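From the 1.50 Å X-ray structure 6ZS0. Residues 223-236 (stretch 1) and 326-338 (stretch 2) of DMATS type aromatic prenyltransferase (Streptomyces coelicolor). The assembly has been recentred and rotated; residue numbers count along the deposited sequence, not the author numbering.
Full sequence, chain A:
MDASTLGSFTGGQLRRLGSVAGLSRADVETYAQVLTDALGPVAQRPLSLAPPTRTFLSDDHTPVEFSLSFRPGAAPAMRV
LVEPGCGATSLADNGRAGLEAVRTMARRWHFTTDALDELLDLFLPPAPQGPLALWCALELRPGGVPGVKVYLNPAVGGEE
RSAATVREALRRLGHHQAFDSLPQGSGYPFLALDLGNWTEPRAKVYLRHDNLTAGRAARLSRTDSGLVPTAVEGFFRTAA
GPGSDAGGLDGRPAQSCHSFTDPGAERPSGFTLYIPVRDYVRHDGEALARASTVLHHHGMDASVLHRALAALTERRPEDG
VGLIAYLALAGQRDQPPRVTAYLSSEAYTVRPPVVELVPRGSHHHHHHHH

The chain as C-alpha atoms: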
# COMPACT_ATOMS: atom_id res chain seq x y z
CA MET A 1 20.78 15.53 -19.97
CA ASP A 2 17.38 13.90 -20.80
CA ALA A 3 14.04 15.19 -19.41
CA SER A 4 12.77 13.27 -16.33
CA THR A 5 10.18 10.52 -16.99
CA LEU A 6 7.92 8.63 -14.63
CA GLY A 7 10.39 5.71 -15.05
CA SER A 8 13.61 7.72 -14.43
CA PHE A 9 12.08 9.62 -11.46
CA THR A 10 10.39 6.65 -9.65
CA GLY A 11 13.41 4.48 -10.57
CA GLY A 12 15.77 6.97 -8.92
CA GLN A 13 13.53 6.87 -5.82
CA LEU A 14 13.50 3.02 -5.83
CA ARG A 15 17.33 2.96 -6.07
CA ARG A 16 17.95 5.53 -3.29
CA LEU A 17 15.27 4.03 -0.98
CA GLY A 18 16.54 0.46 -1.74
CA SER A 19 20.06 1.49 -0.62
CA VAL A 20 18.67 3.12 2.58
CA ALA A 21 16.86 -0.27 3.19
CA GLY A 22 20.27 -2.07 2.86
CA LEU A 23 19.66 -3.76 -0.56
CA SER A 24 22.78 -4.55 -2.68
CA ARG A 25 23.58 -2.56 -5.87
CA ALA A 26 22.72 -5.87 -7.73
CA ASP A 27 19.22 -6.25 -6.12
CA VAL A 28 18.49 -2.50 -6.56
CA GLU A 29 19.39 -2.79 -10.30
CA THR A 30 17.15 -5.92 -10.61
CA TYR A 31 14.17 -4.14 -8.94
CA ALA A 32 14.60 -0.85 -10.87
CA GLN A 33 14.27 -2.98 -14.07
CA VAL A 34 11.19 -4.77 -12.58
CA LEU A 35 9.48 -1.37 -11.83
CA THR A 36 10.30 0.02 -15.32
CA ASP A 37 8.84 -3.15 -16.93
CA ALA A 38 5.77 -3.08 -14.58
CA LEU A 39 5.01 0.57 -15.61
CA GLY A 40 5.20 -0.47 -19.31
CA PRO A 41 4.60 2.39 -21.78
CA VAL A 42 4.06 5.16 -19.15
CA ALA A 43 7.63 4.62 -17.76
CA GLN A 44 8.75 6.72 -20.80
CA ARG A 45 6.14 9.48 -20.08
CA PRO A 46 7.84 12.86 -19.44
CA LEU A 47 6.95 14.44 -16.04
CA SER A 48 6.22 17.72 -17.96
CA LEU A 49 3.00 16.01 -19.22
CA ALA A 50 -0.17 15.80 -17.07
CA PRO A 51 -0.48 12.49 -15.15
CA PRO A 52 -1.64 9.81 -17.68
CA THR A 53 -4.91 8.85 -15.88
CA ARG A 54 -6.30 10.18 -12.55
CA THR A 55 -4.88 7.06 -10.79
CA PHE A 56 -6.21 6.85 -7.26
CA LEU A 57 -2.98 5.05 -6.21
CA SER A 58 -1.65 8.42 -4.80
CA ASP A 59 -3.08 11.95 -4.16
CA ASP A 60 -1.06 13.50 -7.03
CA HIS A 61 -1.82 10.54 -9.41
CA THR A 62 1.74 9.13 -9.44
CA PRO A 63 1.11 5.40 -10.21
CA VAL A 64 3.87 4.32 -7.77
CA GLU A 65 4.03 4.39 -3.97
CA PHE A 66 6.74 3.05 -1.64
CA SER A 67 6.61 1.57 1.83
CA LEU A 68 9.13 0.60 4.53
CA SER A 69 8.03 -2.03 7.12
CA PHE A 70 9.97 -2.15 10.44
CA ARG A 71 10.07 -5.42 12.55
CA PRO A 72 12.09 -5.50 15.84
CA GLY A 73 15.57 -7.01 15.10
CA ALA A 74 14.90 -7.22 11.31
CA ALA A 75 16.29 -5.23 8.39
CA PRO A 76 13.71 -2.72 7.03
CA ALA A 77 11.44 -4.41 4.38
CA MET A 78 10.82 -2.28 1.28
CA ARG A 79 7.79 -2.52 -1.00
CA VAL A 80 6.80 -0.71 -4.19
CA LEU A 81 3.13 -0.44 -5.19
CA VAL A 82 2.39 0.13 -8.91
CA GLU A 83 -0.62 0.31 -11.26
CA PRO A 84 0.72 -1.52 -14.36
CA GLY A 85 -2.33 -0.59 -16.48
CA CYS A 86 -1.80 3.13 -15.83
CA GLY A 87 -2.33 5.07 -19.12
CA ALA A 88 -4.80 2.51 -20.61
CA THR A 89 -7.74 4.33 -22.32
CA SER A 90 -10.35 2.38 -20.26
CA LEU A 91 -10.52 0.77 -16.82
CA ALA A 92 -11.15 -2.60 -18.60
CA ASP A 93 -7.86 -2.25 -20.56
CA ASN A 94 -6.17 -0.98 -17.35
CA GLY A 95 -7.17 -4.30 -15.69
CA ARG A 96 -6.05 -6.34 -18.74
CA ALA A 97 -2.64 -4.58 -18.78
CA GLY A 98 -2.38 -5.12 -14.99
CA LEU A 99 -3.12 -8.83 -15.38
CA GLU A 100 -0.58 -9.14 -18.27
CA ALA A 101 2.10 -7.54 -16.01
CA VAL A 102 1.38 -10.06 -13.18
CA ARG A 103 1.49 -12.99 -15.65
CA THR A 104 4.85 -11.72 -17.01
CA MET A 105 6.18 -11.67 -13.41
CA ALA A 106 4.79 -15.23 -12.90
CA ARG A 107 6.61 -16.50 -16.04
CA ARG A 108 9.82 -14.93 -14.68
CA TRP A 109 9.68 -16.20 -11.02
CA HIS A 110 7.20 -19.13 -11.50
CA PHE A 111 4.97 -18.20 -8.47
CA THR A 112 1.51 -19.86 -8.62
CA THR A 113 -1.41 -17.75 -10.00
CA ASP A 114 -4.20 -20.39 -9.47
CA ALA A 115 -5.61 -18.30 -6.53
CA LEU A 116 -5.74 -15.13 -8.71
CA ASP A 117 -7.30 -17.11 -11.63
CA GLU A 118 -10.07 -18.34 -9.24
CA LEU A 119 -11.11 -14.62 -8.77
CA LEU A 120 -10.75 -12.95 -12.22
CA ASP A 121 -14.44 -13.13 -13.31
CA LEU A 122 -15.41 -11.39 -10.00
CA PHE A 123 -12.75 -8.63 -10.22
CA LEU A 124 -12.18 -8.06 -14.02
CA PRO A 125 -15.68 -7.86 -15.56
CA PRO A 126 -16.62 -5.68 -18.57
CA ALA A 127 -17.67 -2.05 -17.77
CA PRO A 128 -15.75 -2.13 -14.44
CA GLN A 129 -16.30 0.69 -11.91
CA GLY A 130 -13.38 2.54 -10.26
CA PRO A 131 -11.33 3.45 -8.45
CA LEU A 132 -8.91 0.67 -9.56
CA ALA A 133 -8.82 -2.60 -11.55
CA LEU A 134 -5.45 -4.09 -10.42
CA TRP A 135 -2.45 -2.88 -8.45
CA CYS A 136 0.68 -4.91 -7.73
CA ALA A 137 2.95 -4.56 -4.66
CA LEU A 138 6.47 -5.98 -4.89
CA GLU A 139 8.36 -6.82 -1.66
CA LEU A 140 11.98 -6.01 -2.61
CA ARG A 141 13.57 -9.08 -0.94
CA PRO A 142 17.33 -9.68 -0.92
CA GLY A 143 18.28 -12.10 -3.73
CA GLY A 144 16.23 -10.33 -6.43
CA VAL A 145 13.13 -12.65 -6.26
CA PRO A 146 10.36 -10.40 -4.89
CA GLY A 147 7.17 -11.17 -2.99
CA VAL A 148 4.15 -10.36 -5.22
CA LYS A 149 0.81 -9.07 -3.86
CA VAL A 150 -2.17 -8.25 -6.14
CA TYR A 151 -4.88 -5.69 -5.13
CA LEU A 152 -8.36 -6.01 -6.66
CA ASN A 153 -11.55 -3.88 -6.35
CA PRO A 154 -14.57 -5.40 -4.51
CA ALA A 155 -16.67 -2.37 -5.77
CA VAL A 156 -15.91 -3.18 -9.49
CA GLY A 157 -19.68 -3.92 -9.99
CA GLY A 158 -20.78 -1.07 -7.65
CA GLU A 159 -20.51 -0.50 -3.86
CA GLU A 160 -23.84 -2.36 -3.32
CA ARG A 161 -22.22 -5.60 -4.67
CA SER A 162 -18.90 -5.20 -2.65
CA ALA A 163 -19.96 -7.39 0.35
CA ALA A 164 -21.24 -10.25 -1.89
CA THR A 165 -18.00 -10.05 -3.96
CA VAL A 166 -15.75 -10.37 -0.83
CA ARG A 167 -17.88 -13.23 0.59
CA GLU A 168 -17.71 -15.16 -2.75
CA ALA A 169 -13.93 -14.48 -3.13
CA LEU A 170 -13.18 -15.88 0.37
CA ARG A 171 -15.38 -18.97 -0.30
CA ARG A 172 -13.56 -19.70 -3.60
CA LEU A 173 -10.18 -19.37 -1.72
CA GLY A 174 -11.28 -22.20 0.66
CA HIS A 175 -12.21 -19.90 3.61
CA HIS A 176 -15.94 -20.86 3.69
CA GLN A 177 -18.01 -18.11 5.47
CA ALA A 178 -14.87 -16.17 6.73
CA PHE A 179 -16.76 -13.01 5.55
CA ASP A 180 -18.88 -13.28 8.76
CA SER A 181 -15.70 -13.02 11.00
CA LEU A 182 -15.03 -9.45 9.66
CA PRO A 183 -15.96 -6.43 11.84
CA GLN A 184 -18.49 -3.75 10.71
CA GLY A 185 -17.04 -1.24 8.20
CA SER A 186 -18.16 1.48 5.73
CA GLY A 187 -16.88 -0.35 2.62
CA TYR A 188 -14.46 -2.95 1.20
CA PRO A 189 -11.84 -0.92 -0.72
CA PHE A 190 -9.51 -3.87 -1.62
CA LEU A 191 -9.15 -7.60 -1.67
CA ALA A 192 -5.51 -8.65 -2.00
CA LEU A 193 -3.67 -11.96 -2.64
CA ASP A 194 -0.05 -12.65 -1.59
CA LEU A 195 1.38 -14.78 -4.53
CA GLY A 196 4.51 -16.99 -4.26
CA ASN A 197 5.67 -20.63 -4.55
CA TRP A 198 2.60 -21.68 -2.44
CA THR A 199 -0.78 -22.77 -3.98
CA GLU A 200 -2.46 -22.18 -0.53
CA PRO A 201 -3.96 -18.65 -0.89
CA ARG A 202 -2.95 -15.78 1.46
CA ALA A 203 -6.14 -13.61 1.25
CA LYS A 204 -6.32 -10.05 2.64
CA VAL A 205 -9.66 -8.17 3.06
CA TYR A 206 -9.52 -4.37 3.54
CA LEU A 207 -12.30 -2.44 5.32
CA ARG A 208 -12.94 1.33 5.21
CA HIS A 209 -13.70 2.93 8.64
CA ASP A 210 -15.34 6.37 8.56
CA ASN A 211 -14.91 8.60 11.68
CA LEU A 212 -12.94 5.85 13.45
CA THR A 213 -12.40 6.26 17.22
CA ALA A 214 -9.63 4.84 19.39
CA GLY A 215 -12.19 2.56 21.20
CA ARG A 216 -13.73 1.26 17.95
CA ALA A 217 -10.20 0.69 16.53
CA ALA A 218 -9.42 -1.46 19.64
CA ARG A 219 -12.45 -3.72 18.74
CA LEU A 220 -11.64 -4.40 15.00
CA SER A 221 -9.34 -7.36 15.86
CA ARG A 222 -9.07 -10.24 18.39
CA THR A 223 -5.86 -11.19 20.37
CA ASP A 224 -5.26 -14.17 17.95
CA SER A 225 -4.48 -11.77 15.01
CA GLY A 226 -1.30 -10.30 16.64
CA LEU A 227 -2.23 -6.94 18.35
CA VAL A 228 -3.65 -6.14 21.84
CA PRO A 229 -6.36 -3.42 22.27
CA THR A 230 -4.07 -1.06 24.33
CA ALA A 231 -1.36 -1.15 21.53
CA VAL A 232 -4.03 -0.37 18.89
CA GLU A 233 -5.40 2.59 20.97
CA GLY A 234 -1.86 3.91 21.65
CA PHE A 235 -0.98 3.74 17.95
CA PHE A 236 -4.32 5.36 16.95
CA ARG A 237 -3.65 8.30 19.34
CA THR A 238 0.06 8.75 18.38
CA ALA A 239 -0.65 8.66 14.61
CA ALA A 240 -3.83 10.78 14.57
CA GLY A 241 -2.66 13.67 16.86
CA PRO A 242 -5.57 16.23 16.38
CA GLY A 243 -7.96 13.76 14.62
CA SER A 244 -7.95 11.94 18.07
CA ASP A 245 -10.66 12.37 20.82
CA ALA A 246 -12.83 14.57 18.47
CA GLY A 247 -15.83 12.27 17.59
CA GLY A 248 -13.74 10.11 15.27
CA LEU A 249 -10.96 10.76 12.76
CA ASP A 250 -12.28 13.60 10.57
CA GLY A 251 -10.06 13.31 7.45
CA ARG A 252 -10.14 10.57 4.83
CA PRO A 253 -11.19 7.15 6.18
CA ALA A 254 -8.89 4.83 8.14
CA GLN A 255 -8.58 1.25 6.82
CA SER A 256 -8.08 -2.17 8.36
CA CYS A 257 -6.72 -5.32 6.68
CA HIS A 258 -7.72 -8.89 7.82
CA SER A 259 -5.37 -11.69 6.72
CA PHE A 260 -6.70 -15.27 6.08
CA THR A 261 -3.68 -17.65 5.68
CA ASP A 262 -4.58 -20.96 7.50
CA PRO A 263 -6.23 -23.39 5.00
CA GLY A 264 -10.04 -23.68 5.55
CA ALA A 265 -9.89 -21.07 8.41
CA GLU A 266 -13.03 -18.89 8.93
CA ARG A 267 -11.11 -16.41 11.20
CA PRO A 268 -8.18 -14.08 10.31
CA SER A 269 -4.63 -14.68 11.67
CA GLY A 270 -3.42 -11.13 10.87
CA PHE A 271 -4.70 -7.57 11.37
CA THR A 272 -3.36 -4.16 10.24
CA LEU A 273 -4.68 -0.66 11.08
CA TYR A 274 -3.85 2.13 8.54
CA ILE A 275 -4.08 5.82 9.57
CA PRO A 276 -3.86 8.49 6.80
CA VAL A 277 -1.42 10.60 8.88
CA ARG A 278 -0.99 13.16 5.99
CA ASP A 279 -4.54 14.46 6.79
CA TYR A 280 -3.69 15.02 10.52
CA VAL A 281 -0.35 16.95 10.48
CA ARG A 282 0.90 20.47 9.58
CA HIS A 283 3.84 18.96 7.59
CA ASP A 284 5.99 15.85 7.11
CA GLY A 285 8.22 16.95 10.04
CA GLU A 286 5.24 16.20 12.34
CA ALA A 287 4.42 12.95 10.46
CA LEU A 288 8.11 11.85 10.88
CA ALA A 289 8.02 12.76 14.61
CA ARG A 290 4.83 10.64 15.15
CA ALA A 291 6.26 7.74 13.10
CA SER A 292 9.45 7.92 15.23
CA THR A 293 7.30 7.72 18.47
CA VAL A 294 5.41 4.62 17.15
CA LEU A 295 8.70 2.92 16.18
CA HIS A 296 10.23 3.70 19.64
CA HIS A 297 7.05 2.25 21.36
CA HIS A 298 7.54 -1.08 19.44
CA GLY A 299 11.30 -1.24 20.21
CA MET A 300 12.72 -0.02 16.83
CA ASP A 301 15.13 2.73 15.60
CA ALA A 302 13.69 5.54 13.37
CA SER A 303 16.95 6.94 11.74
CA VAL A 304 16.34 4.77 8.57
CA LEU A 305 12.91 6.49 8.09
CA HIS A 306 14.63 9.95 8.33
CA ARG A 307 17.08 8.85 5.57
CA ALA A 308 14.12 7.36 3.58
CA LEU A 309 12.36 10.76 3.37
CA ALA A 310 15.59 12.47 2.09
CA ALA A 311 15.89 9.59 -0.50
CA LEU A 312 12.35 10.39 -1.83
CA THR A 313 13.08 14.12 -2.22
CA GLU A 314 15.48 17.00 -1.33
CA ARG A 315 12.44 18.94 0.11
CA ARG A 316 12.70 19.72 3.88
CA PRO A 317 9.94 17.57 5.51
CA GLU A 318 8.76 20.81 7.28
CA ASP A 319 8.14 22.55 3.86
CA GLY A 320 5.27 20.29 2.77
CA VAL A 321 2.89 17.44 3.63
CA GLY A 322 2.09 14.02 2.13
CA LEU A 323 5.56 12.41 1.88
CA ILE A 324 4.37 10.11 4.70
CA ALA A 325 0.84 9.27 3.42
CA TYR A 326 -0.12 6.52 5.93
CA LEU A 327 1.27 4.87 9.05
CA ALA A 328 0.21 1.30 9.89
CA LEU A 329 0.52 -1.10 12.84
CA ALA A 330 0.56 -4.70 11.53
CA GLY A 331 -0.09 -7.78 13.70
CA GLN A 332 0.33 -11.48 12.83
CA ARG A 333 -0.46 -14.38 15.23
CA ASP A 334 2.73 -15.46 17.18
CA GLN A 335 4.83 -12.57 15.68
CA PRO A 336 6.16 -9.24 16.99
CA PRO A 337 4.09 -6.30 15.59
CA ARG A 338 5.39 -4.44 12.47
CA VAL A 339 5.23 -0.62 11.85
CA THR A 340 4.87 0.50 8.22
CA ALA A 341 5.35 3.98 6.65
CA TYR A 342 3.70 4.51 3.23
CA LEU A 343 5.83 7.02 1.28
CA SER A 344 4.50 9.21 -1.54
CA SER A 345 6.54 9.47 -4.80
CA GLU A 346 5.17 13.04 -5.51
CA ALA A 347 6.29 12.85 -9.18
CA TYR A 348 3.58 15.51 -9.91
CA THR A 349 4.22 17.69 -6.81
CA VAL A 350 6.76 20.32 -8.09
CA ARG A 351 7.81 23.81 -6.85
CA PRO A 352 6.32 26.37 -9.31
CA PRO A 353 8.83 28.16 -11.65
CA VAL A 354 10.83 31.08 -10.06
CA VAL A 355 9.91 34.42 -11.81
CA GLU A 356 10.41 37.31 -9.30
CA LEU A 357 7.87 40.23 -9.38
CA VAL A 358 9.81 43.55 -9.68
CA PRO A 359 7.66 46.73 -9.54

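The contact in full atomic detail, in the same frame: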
# COMPACT_ATOMS: atom_id res chain seq x y z
N THR A 223 -7.23 -10.85 19.88
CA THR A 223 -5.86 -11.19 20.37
C THR A 223 -5.12 -12.09 19.37
O THR A 223 -3.91 -11.83 19.12
CB THR A 223 -5.96 -11.84 21.76
OG1 THR A 223 -4.64 -12.21 22.15
CG2 THR A 223 -6.88 -13.04 21.81
N ASP A 224 -5.83 -13.09 18.81
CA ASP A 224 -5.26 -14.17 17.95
C ASP A 224 -4.88 -13.66 16.55
O ASP A 224 -4.50 -14.51 15.71
CB ASP A 224 -6.24 -15.34 17.85
CG ASP A 224 -7.53 -15.05 17.09
OD1 ASP A 224 -8.07 -16.00 16.48
OD2 ASP A 224 -8.02 -13.89 17.14
N SER A 225 -4.94 -12.35 16.30
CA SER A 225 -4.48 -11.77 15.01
C SER A 225 -3.29 -10.80 15.22
O SER A 225 -2.91 -10.14 14.25
CB SER A 225 -5.61 -11.15 14.23
OG SER A 225 -6.29 -10.18 15.00
N GLY A 226 -2.69 -10.78 16.43
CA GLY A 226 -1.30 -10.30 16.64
C GLY A 226 -1.17 -8.99 17.40
O GLY A 226 -0.04 -8.65 17.75
N LEU A 227 -2.26 -8.24 17.61
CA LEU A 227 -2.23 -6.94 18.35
C LEU A 227 -3.14 -7.04 19.57
O LEU A 227 -4.10 -7.84 19.54
CB LEU A 227 -2.70 -5.79 17.45
CG LEU A 227 -1.89 -5.54 16.19
CD1 LEU A 227 -2.36 -4.27 15.50
CD2 LEU A 227 -0.40 -5.44 16.48
N VAL A 228 -2.84 -6.24 20.59
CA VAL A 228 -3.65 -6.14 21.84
C VAL A 228 -4.32 -4.77 21.85
O VAL A 228 -3.72 -3.80 21.40
CB VAL A 228 -2.80 -6.44 23.09
CG1 VAL A 228 -2.16 -7.82 23.00
CG2 VAL A 228 -1.74 -5.37 23.37
N PRO A 229 -5.58 -4.67 22.33
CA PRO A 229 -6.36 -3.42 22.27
C PRO A 229 -5.63 -2.14 22.72
O PRO A 229 -5.82 -1.13 22.09
CB PRO A 229 -7.54 -3.68 23.21
CG PRO A 229 -7.74 -5.19 23.16
CD PRO A 229 -6.36 -5.77 22.92
N THR A 230 -4.81 -2.22 23.77
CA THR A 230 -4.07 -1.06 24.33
C THR A 230 -3.01 -0.57 23.31
O THR A 230 -2.79 0.66 23.25
CB THR A 230 -3.48 -1.39 25.71
OG1 THR A 230 -2.91 -2.70 25.65
CG2 THR A 230 -4.53 -1.35 26.80
N ALA A 231 -2.39 -1.49 22.55
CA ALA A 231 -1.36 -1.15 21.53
C ALA A 231 -2.06 -0.46 20.36
O ALA A 231 -1.50 0.46 19.79
CB ALA A 231 -0.60 -2.38 21.06
N VAL A 232 -3.25 -0.92 20.03
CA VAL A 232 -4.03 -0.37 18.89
C VAL A 232 -4.48 1.05 19.27
O VAL A 232 -4.33 1.96 18.44
CB VAL A 232 -5.19 -1.29 18.51
CG1 VAL A 232 -6.05 -0.68 17.41
CG2 VAL A 232 -4.68 -2.65 18.05
N GLU A 233 -4.93 1.26 20.51
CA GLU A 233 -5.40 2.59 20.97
C GLU A 233 -4.21 3.55 21.03
O GLU A 233 -4.37 4.69 20.60
CB GLU A 233 -6.09 2.54 22.33
CG GLU A 233 -7.44 1.85 22.28
CD GLU A 233 -8.45 2.31 23.30
OE1 GLU A 233 -8.41 3.51 23.68
OE2 GLU A 233 -9.29 1.48 23.70
N GLY A 234 -3.08 3.10 21.56
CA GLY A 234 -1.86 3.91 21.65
C GLY A 234 -1.42 4.36 20.27
O GLY A 234 -1.09 5.55 20.09
N PHE A 235 -1.44 3.46 19.32
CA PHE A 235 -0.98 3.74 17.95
C PHE A 235 -1.96 4.74 17.34
O PHE A 235 -1.52 5.74 16.75
CB PHE A 235 -0.89 2.46 17.13
CG PHE A 235 -0.84 2.71 15.65
CD1 PHE A 235 0.31 3.22 15.07
CD2 PHE A 235 -1.94 2.46 14.86
CE1 PHE A 235 0.34 3.49 13.71
CE2 PHE A 235 -1.88 2.68 13.50
CZ PHE A 235 -0.74 3.19 12.93
N PHE A 236 -3.26 4.47 17.47
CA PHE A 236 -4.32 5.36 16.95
C PHE A 236 -4.04 6.79 17.44
O PHE A 236 -4.06 7.74 16.66
CB PHE A 236 -5.71 4.87 17.36
CG PHE A 236 -6.85 5.77 16.92
CD1 PHE A 236 -7.67 5.44 15.84
CD2 PHE A 236 -7.15 6.91 17.63
CE1 PHE A 236 -8.73 6.27 15.48
CE2 PHE A 236 -8.18 7.75 17.25
CZ PHE A 236 -8.98 7.42 16.17
N TYR A 326 0.52 7.33 4.88
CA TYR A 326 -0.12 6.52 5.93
C TYR A 326 0.96 5.99 6.88
O TYR A 326 2.10 5.77 6.47
CB TYR A 326 -0.85 5.29 5.38
CG TYR A 326 -2.14 5.56 4.63
CD1 TYR A 326 -2.14 6.08 3.36
CD2 TYR A 326 -3.36 5.27 5.22
CE1 TYR A 326 -3.34 6.31 2.68
CE2 TYR A 326 -4.55 5.46 4.55
CZ TYR A 326 -4.55 6.01 3.29
OH TYR A 326 -5.76 6.22 2.65
N LEU A 327 0.54 5.72 8.10
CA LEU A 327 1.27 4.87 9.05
C LEU A 327 0.38 3.67 9.37
O LEU A 327 -0.82 3.83 9.44
CB LEU A 327 1.57 5.64 10.33
CG LEU A 327 2.60 6.76 10.21
CD1 LEU A 327 2.76 7.47 11.54
CD2 LEU A 327 3.93 6.26 9.68
N ALA A 328 0.97 2.52 9.60
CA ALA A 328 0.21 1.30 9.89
C ALA A 328 0.90 0.52 11.01
O ALA A 328 2.15 0.49 11.05
CB ALA A 328 0.05 0.43 8.67
N LEU A 329 0.08 -0.11 11.82
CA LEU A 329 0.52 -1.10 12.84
C LEU A 329 -0.03 -2.46 12.40
O LEU A 329 -1.25 -2.60 12.29
CB LEU A 329 0.00 -0.66 14.19
CG LEU A 329 0.44 -1.54 15.36
CD1 LEU A 329 1.94 -1.49 15.53
CD2 LEU A 329 -0.30 -1.13 16.62
N ALA A 330 0.86 -3.42 12.19
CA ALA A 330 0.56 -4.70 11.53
C ALA A 330 0.85 -5.83 12.51
O ALA A 330 2.00 -5.95 12.95
CB ALA A 330 1.36 -4.85 10.27
N GLY A 331 -0.18 -6.59 12.86
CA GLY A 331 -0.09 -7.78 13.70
C GLY A 331 -0.23 -9.06 12.89
O GLY A 331 -0.96 -9.07 11.87
N GLN A 332 0.47 -10.09 13.32
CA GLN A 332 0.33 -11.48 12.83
C GLN A 332 0.47 -12.41 14.03
O GLN A 332 1.37 -12.18 14.83
CB GLN A 332 1.36 -11.78 11.74
CG GLN A 332 0.75 -11.88 10.36
CD GLN A 332 -0.07 -13.14 10.17
OE1 GLN A 332 0.26 -14.21 10.69
NE2 GLN A 332 -1.14 -13.03 9.40
N ARG A 333 -0.46 -13.35 14.17
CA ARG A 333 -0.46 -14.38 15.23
C ARG A 333 0.97 -14.90 15.46
O ARG A 333 1.63 -15.28 14.47
CB ARG A 333 -1.42 -15.49 14.81
CG ARG A 333 -1.57 -16.63 15.80
CD ARG A 333 -2.48 -17.69 15.22
NE ARG A 333 -3.84 -17.20 15.06
CZ ARG A 333 -4.77 -17.76 14.29
NH1 ARG A 333 -4.48 -18.84 13.57
NH2 ARG A 333 -5.98 -17.23 14.21
N ASP A 334 1.44 -14.87 16.72
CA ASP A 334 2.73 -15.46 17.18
C ASP A 334 3.90 -14.71 16.52
O ASP A 334 4.93 -15.37 16.23
CB ASP A 334 2.80 -16.96 16.87
N GLN A 335 3.75 -13.41 16.28
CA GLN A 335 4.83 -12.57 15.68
C GLN A 335 4.87 -11.22 16.36
O GLN A 335 3.85 -10.72 16.82
CB GLN A 335 4.62 -12.42 14.17
CG GLN A 335 4.68 -13.74 13.42
CD GLN A 335 4.63 -13.59 11.92
OE1 GLN A 335 5.05 -12.58 11.35
NE2 GLN A 335 4.11 -14.61 11.26
N PRO A 336 6.06 -10.59 16.46
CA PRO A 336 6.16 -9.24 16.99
C PRO A 336 5.52 -8.26 15.99
O PRO A 336 5.77 -8.36 14.79
CB PRO A 336 7.67 -9.01 17.13
CG PRO A 336 8.28 -9.93 16.09
CD PRO A 336 7.36 -11.13 16.05
N PRO A 337 4.68 -7.31 16.46
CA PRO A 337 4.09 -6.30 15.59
C PRO A 337 5.10 -5.56 14.70
O PRO A 337 6.24 -5.35 15.12
CB PRO A 337 3.46 -5.31 16.57
CG PRO A 337 3.08 -6.18 17.75
CD PRO A 337 4.21 -7.18 17.85
N ARG A 338 4.64 -5.15 13.52
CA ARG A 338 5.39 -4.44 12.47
C ARG A 338 4.82 -3.02 12.37
O ARG A 338 3.60 -2.86 12.56
CB ARG A 338 5.20 -5.22 11.17
CG ARG A 338 6.35 -5.13 10.18
CD ARG A 338 6.34 -6.28 9.18
NE ARG A 338 5.01 -6.79 8.84
CZ ARG A 338 4.22 -6.36 7.84
NH1 ARG A 338 3.03 -6.91 7.65
NH2 ARG A 338 4.61 -5.38 7.04
O HOH W 1 2.05 -9.07 15.78

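Side chains pack where the opposing backbone leaves room for them, and glycine is the simplest way to leave that room. The contact between residues 223-236 and 326-338 of this prenyltransferase is a compact example. A helix beginning at Pro229 runs nearly antiparallel to the strand 326-332, their axes approaching to 9.5 Å, while the loop before the helix comes in much closer to the C-terminal end of the strand.

The nearest CA atoms across the contact belong to two glycines, Gly226 CA and Gly331 CA, 4.1 Å apart. At Gly226 a CB would point toward the strand and fall 2.2 Å from Gln332 N; its backbone angles (phi 111°, psi -13°) by themselves also call for glycine. At Gly331 a CB would lie 2.7 Å from Leu227 CG. The hollow left there is occupied: Leu227 CD2 rests 3.6 Å from Gly331 CA and 3.8 Å from Pro337 CG, so this methyl sits in a corner, touching the strand backbone with one flank and the proline ring with another. Although the CA-to-CB bond of Leu227 points sideways, the end of its side chain reaches nearer, and Leu227 CD1 packs 3.9 Å from Leu329 CG.

Leu329 is the strand's main bump. It points toward the helix, and its CD2 lies 3.7 Å from Ala231 O and 3.7 Å from Phe235 CB. Ala231 points toward the strand, but it is its carbonyl that meets Leu329. Phe235 sets its ring across the strand, one face against Leu329: Leu329 CB stands 3.7 Å from the ring centroid, only 11° off the normal, a CH-pi contact over the face. At the ring edge, Phe235 CZ comes 3.5 Å from Leu327 O, and Phe235 CE1 lies 4.2 Å from Leu327 CB. One aromatic side chain thus touches both backbone and side chains of the strand.

At the loop end of the contact, polar groups join the packing. The extended Arg333 side chain bends at chi3 (m) and its end approaches Asp224, donating a hydrogen bond from Arg333 NE to Asp224 O (2.8 Å, 152°) in the plane of the guanidinium. A salt bridge joins Arg333 NH2 to Asp224 OD1 at 3.3 Å, its hydrogen bond weak. Beside the glycine pair and the type II turn from Gln332 to Gln335, a water fills a remaining gap: its oxygen accepts from Gln332 N at 3.1 Å and lies within hydrogen-bonding distance of Gly226 O (2.9 Å) and Gln335 O (2.7 Å), linking loop and turn.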